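Local coordinates for transferrin binding protein B (Actinobacillus suis, PDB 3PQU) that probably captures host transferrin at the bacterial surface as an outer-membrane lipoprotein, a step in acquiring iron from the host, at residues D207-H213 with R248-I252; T261-S265 with D286-T290. All blocks are in the same frame, centred on the assembly; numbering follows the deposited sequence.

Interaction 1: residues D207-H213 with R248-I252; sequences DNVNRDH and RNGYI
A loop is pinned here to the end of a barrel strand: residues 207-213, from the long connection between strands 170-183 and 218-219, lie along 248-252, where strand 241-249 runs out into a loop. The end-to-end directions of the segments differ by 52°, and a single beta bridge pairs Val209 with Gly250 (CA-CA 4.3 Å). A direct backbone hydrogen bond runs from Asn210 N to Asn249 O, 3.0 Å. Just before the bridge, Asn208 centres an inverse gamma turn (phi/psi -83/76).

At one end, Arg248, extended with chi1 to chi3 all t, brings NE and NH2 to 3.0 and 3.1 Å from OD1 of Asp207, a salt bridge lying near the guanidinium edge; OD2 of the same carboxylate accepts from His229. Val209 CG1 sits over one guanidinium face, 3.7 Å from Arg248 CG.

At the other, Asn210 (chi1 t) folds its amide back on its own loop: OD1 accepts from His213 N (3.2 Å) and ND2 donates to His213 O (2.9 Å). Water 2 links Asn210 OD1 to Ile252 N, and water 3 joins His213 NE2 to Ile252 O. Asparagine suits this place because its amide both accepts and donates, and its OD1 bond to the backbone three residues on is the signature of an Asx motif, here fastened to the rim of an antiparallel beta barrel.

Interaction 2: residues T261-S265 with D286-T290; sequences TKRYS and DPIFT
The hydroxyl of Tyr264 donates to the backbone O of Thr290 at 2.7 Å, a direct hydrogen bond between strand 260-271 and the loop 286-290. Arg263 adds a long salt bridge, NH1 to Asp286 OD1 at 3.7 Å; the oxygen lies well out of the guanidinium plane, so the attraction is purely of charge. Water 4 donates to both Arg263 O and Phe289 O (3.0 and 3.1 Å).

Asp286 also shapes its own loop. Its OD2 accepts from Ile288 N (2.9 Å) and Phe289 N (3.0 Å), an Asx turn and Asx motif together, for which a short carboxylate is well suited. Phe289 then centres an inverse gamma turn (phi/psi -85/80), its CB directed at the strand.

With chi1 and chi2 both m, Arg263 lays its guanidinium flat on the Phe289 ring: centres are 4.1 Å apart, planes at 23°, an off-centre cation-pi stack. Tyr264 (chi1 m) meets the ring's edge, CE2 to Phe289 CD1 at 3.9 Å. These two consecutive residues can both reach the loop because they form a classic beta bulge opposite Leu246, which upsets the usual alternation of side chains; Arg263 has helix-like phi/psi of -92/-33.

Beyond the two segments, Phe289 packs edge-to-face on Phe178 and touches Trp176 of strand 170-183 and Leu318 of strand 318-326, while Tyr264 meets Phe311 of strand 306-312 edge-to-face.

Overall arrangement
Interactions 1 and 2 follow one another along the chain, with centres about 16 Å apart, and both lie in the first of the chain's two barrel regions. Strands 241-249 and 260-271 are antiparallel neighbours in one sheet, and this pairing joins the contacts: Arg248 N lies 2.8 Å from Thr261 O, a probable hydrogen bond, and Arg248 CD packs 3.8 Å from Arg263 NH2. The two arginines thus stand side by side, yet each turns to a different loop, Arg248 to Asp207, Arg263 to Asp286 and Phe289. Together the contacts tie two loops to adjacent barrel strands; no bound ligand marks a site here.

Interaction 1: residues D207-H213 with R248-I252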
loop_
_atom_site.group_PDB
_atom_site.type_symbol
_atom_site.label_atom_id
_atom_site.label_comp_id
_atom_site.label_asym_id
_atom_site.label_seq_id
_atom_site.Cartn_x
_atom_site.Cartn_y
_atom_site.Cartn_z
ATOM N N ASP A 207 2.343 11.229 -27.420
ATOM C CA ASP A 207 2.932 10.167 -28.242
ATOM C C ASP A 207 1.950 9.816 -29.375
ATOM O O ASP A 207 0.733 9.732 -29.144
ATOM C CB ASP A 207 3.211 8.947 -27.335
ATOM C CG ASP A 207 4.349 8.059 -27.841
ATOM O OD1 ASP A 207 4.996 8.360 -28.877
ATOM O OD2 ASP A 207 4.607 7.035 -27.172
ATOM N N ASN A 208 2.463 9.646 -30.596
ATOM C CA ASN A 208 1.633 9.307 -31.747
ATOM C C ASN A 208 1.354 7.801 -31.822
ATOM O O ASN A 208 1.952 7.092 -32.614
ATOM C CB ASN A 208 2.298 9.803 -33.036
ATOM C CG ASN A 208 2.377 11.327 -33.108
ATOM O OD1 ASN A 208 1.628 12.041 -32.429
ATOM N ND2 ASN A 208 3.286 11.828 -33.936
ATOM N N VAL A 209 0.456 7.318 -30.979
ATOM C CA VAL A 209 0.178 5.891 -30.909
ATOM C C VAL A 209 -1.279 5.631 -31.281
ATOM O O VAL A 209 -2.055 6.569 -31.429
ATOM C CB VAL A 209 0.448 5.375 -29.505
ATOM C CG1 VAL A 209 1.933 5.513 -29.191
ATOM C CG2 VAL A 209 -0.396 6.156 -28.506
ATOM N N ASN A 210 -1.642 4.362 -31.451
ATOM C CA ASN A 210 -3.039 3.983 -31.710
ATOM C C ASN A 210 -3.925 4.166 -30.473
ATOM O O ASN A 210 -3.729 3.495 -29.450
ATOM C CB ASN A 210 -3.113 2.519 -32.182
ATOM C CG ASN A 210 -4.549 1.991 -32.253
ATOM O OD1 ASN A 210 -5.461 2.684 -32.706
ATOM N ND2 ASN A 210 -4.748 0.752 -31.804
ATOM N N ARG A 211 -4.908 5.053 -30.566
ATOM C CA ARG A 211 -5.801 5.304 -29.437
ATOM C C ARG A 211 -7.244 4.822 -29.597
ATOM O O ARG A 211 -7.964 4.674 -28.603
ATOM C CB ARG A 211 -5.781 6.794 -29.086
ATOM C CG ARG A 211 -4.370 7.283 -28.826
ATOM C CD ARG A 211 -4.313 8.589 -28.115
ATOM N NE ARG A 211 -2.936 9.071 -28.044
ATOM C CZ ARG A 211 -2.151 8.953 -26.981
ATOM N NH1 ARG A 211 -2.605 8.367 -25.874
ATOM N NH2 ARG A 211 -0.909 9.424 -27.032
ATOM N N ASP A 212 -7.676 4.561 -30.823
ATOM C CA ASP A 212 -9.101 4.326 -31.029
ATOM C C ASP A 212 -9.500 3.081 -31.831
ATOM O O ASP A 212 -10.655 2.926 -32.189
ATOM C CB ASP A 212 -9.758 5.574 -31.618
ATOM C CG ASP A 212 -8.947 6.181 -32.728
ATOM O OD1 ASP A 212 -8.324 5.415 -33.496
ATOM O OD2 ASP A 212 -8.936 7.427 -32.827
ATOM N N HIS A 213 -8.556 2.195 -32.106
ATOM C CA HIS A 213 -8.888 0.951 -32.798
ATOM C C HIS A 213 -8.559 -0.226 -31.905
ATOM O O HIS A 213 -7.409 -0.381 -31.500
ATOM C CB HIS A 213 -8.107 0.842 -34.104
ATOM C CG HIS A 213 -8.407 1.942 -35.071
ATOM N ND1 HIS A 213 -9.650 2.112 -35.643
ATOM C CD2 HIS A 213 -7.624 2.928 -35.569
ATOM C CE1 HIS A 213 -9.623 3.160 -36.448
ATOM N NE2 HIS A 213 -8.404 3.670 -36.423
ATOM N N ARG A 248 5.191 0.119 -26.972
ATOM C CA ARG A 248 4.549 1.249 -27.648
ATOM C C ARG A 248 3.869 0.708 -28.894
ATOM O O ARG A 248 4.507 0.074 -29.755
ATOM C CB ARG A 248 5.583 2.331 -28.020
ATOM C CG ARG A 248 5.016 3.565 -28.764
ATOM C CD ARG A 248 6.140 4.400 -29.403
ATOM N NE ARG A 248 5.676 5.663 -29.980
ATOM C CZ ARG A 248 5.344 5.825 -31.262
ATOM N NH1 ARG A 248 5.414 4.807 -32.103
ATOM N NH2 ARG A 248 4.942 7.007 -31.709
ATOM N N ASN A 249 2.567 0.937 -28.988
ATOM C CA ASN A 249 1.785 0.423 -30.116
ATOM C C ASN A 249 1.440 1.550 -31.078
ATOM O O ASN A 249 0.526 2.329 -30.817
ATOM C CB ASN A 249 0.517 -0.253 -29.586
ATOM C CG ASN A 249 0.838 -1.389 -28.643
ATOM O OD1 ASN A 249 1.365 -2.413 -29.066
ATOM N ND2 ASN A 249 0.558 -1.206 -27.358
ATOM N N GLY A 250 2.180 1.634 -32.178
ATOM C CA GLY A 250 2.096 2.768 -33.081
ATOM C C GLY A 250 0.746 3.039 -33.718
ATOM O O GLY A 250 -0.169 2.210 -33.701
ATOM N N TYR A 251 0.629 4.224 -34.292
ATOM C CA TYR A 251 -0.563 4.619 -35.027
ATOM C C TYR A 251 -0.769 3.665 -36.204
ATOM O O TYR A 251 0.205 3.230 -36.810
ATOM C CB TYR A 251 -0.377 6.055 -35.527
ATOM C CG TYR A 251 -1.507 6.553 -36.373
ATOM C CD1 TYR A 251 -1.459 6.445 -37.758
ATOM C CD2 TYR A 251 -2.631 7.134 -35.790
ATOM C CE1 TYR A 251 -2.505 6.903 -38.542
ATOM C CE2 TYR A 251 -3.677 7.593 -36.565
ATOM C CZ TYR A 251 -3.607 7.474 -37.939
ATOM O OH TYR A 251 -4.643 7.931 -38.708
ATOM N N ILE A 252 -2.021 3.327 -36.522
ATOM C CA ILE A 252 -2.305 2.357 -37.583
ATOM C C ILE A 252 -3.407 2.826 -38.532
ATOM O O ILE A 252 -4.454 3.295 -38.087
ATOM C CB ILE A 252 -2.700 0.962 -37.032
ATOM C CG1 ILE A 252 -3.119 0.042 -38.190
ATOM C CG2 ILE A 252 -3.830 1.073 -36.006
ATOM C CD1 ILE A 252 -3.472 -1.377 -37.778
HETATM O O HOH W 1 3.766 5.785 -34.857
HETATM O O HOH W 2 -4.394 4.287 -34.853
HETATM O O HOH W 3 -6.568 5.205 -37.546
#

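Interaction 2: residues T261-S265 with D286-T290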
loop_
_atom_site.group_PDB
_atom_site.type_symbol
_atom_site.label_atom_id
_atom_site.label_comp_id
_atom_site.label_asym_id
_atom_site.label_seq_id
_atom_site.Cartn_x
_atom_site.Cartn_y
_atom_site.Cartn_z
ATOM N N THR A 261 6.692 -1.648 -30.706
ATOM C CA THR A 261 8.067 -1.744 -30.225
ATOM C C THR A 261 8.151 -1.890 -28.720
ATOM O O THR A 261 7.431 -1.230 -27.985
ATOM C CB THR A 261 8.951 -0.563 -30.698
ATOM O OG1 THR A 261 8.328 0.673 -30.347
ATOM C CG2 THR A 261 9.149 -0.611 -32.204
ATOM N N LYS A 262 9.026 -2.780 -28.264
ATOM C CA LYS A 262 9.269 -2.912 -26.841
ATOM C C LYS A 262 10.223 -1.802 -26.405
ATOM O O LYS A 262 11.333 -1.693 -26.917
ATOM C CB LYS A 262 9.851 -4.286 -26.491
ATOM C CG LYS A 262 10.003 -4.480 -24.982
ATOM C CD LYS A 262 10.783 -5.751 -24.634
ATOM C CE LYS A 262 10.120 -6.979 -25.208
ATOM N NZ LYS A 262 10.762 -8.252 -24.720
ATOM N N ARG A 263 9.772 -0.981 -25.460
ATOM C CA ARG A 263 10.572 0.120 -24.922
ATOM C C ARG A 263 11.371 -0.296 -23.677
ATOM O O ARG A 263 12.460 0.217 -23.432
ATOM C CB ARG A 263 9.666 1.285 -24.527
ATOM C CG ARG A 263 9.020 2.006 -25.680
ATOM C CD ARG A 263 10.037 2.878 -26.381
ATOM N NE ARG A 263 9.441 4.124 -26.850
ATOM C CZ ARG A 263 9.988 4.908 -27.769
ATOM N NH1 ARG A 263 11.143 4.569 -28.326
ATOM N NH2 ARG A 263 9.372 6.018 -28.145
ATOM N N TYR A 264 10.818 -1.207 -22.878
ATOM C CA TYR A 264 11.460 -1.590 -21.611
ATOM C C TYR A 264 11.249 -3.052 -21.246
ATOM O O TYR A 264 10.202 -3.636 -21.562
ATOM C CB TYR A 264 10.900 -0.753 -20.462
ATOM C CG TYR A 264 11.460 0.632 -20.322
ATOM C CD1 TYR A 264 12.720 0.846 -19.752
ATOM C CD2 TYR A 264 10.717 1.741 -20.728
ATOM C CE1 TYR A 264 13.232 2.132 -19.629
ATOM C CE2 TYR A 264 11.203 3.003 -20.600
ATOM C CZ TYR A 264 12.459 3.206 -20.044
ATOM O OH TYR A 264 12.920 4.488 -19.914
ATOM N N SER A 265 12.247 -3.626 -20.578
ATOM C CA SER A 265 12.108 -4.900 -19.858
ATOM C C SER A 265 12.159 -4.587 -18.372
ATOM O O SER A 265 12.900 -3.711 -17.937
ATOM C CB SER A 265 13.263 -5.897 -20.168
ATOM O OG SER A 265 13.269 -6.310 -21.524
ATOM N N ASP A 286 18.384 6.321 -27.059
ATOM C CA ASP A 286 17.218 7.206 -26.935
ATOM C C ASP A 286 17.450 8.227 -25.809
ATOM O O ASP A 286 17.783 7.839 -24.674
ATOM C CB ASP A 286 15.936 6.401 -26.679
ATOM C CG ASP A 286 14.680 7.243 -26.856
ATOM O OD1 ASP A 286 13.923 6.962 -27.805
ATOM O OD2 ASP A 286 14.470 8.200 -26.074
ATOM N N PRO A 287 17.292 9.528 -26.107
ATOM C CA PRO A 287 17.637 10.480 -25.041
ATOM C C PRO A 287 16.668 10.474 -23.862
ATOM O O PRO A 287 17.047 10.948 -22.786
ATOM C CB PRO A 287 17.615 11.846 -25.742
ATOM C CG PRO A 287 16.774 11.631 -26.985
ATOM C CD PRO A 287 16.939 10.198 -27.381
ATOM N N ILE A 288 15.456 9.946 -24.011
ATOM C CA ILE A 288 14.599 9.912 -22.819
ATOM C C ILE A 288 14.256 8.530 -22.283
ATOM O O ILE A 288 14.104 8.368 -21.076
ATOM C CB ILE A 288 13.321 10.784 -22.949
ATOM C CG1 ILE A 288 12.397 10.250 -24.012
ATOM C CG2 ILE A 288 13.681 12.241 -23.271
ATOM C CD1 ILE A 288 10.986 10.971 -24.028
ATOM N N PHE A 289 14.128 7.537 -23.165
ATOM C CA PHE A 289 13.812 6.175 -22.725
ATOM C C PHE A 289 15.083 5.425 -22.331
ATOM O O PHE A 289 15.641 4.641 -23.104
ATOM C CB PHE A 289 12.953 5.440 -23.778
ATOM C CG PHE A 289 11.612 6.113 -24.002
ATOM C CD1 PHE A 289 10.615 6.021 -23.048
ATOM C CD2 PHE A 289 11.384 6.897 -25.119
ATOM C CE1 PHE A 289 9.375 6.674 -23.228
ATOM C CE2 PHE A 289 10.145 7.544 -25.313
ATOM C CZ PHE A 289 9.154 7.426 -24.360
ATOM N N THR A 290 15.545 5.706 -21.114
ATOM C CA THR A 290 16.830 5.211 -20.628
ATOM C C THR A 290 16.610 4.303 -19.421
ATOM O O THR A 290 15.477 4.138 -18.978
ATOM C CB THR A 290 17.710 6.366 -20.184
ATOM O OG1 THR A 290 16.935 7.206 -19.322
ATOM C CG2 THR A 290 18.219 7.191 -21.390
HETATM O O HOH W 4 14.282 2.293 -24.510
HETATM O O HOH W 5 10.866 8.340 -28.643
#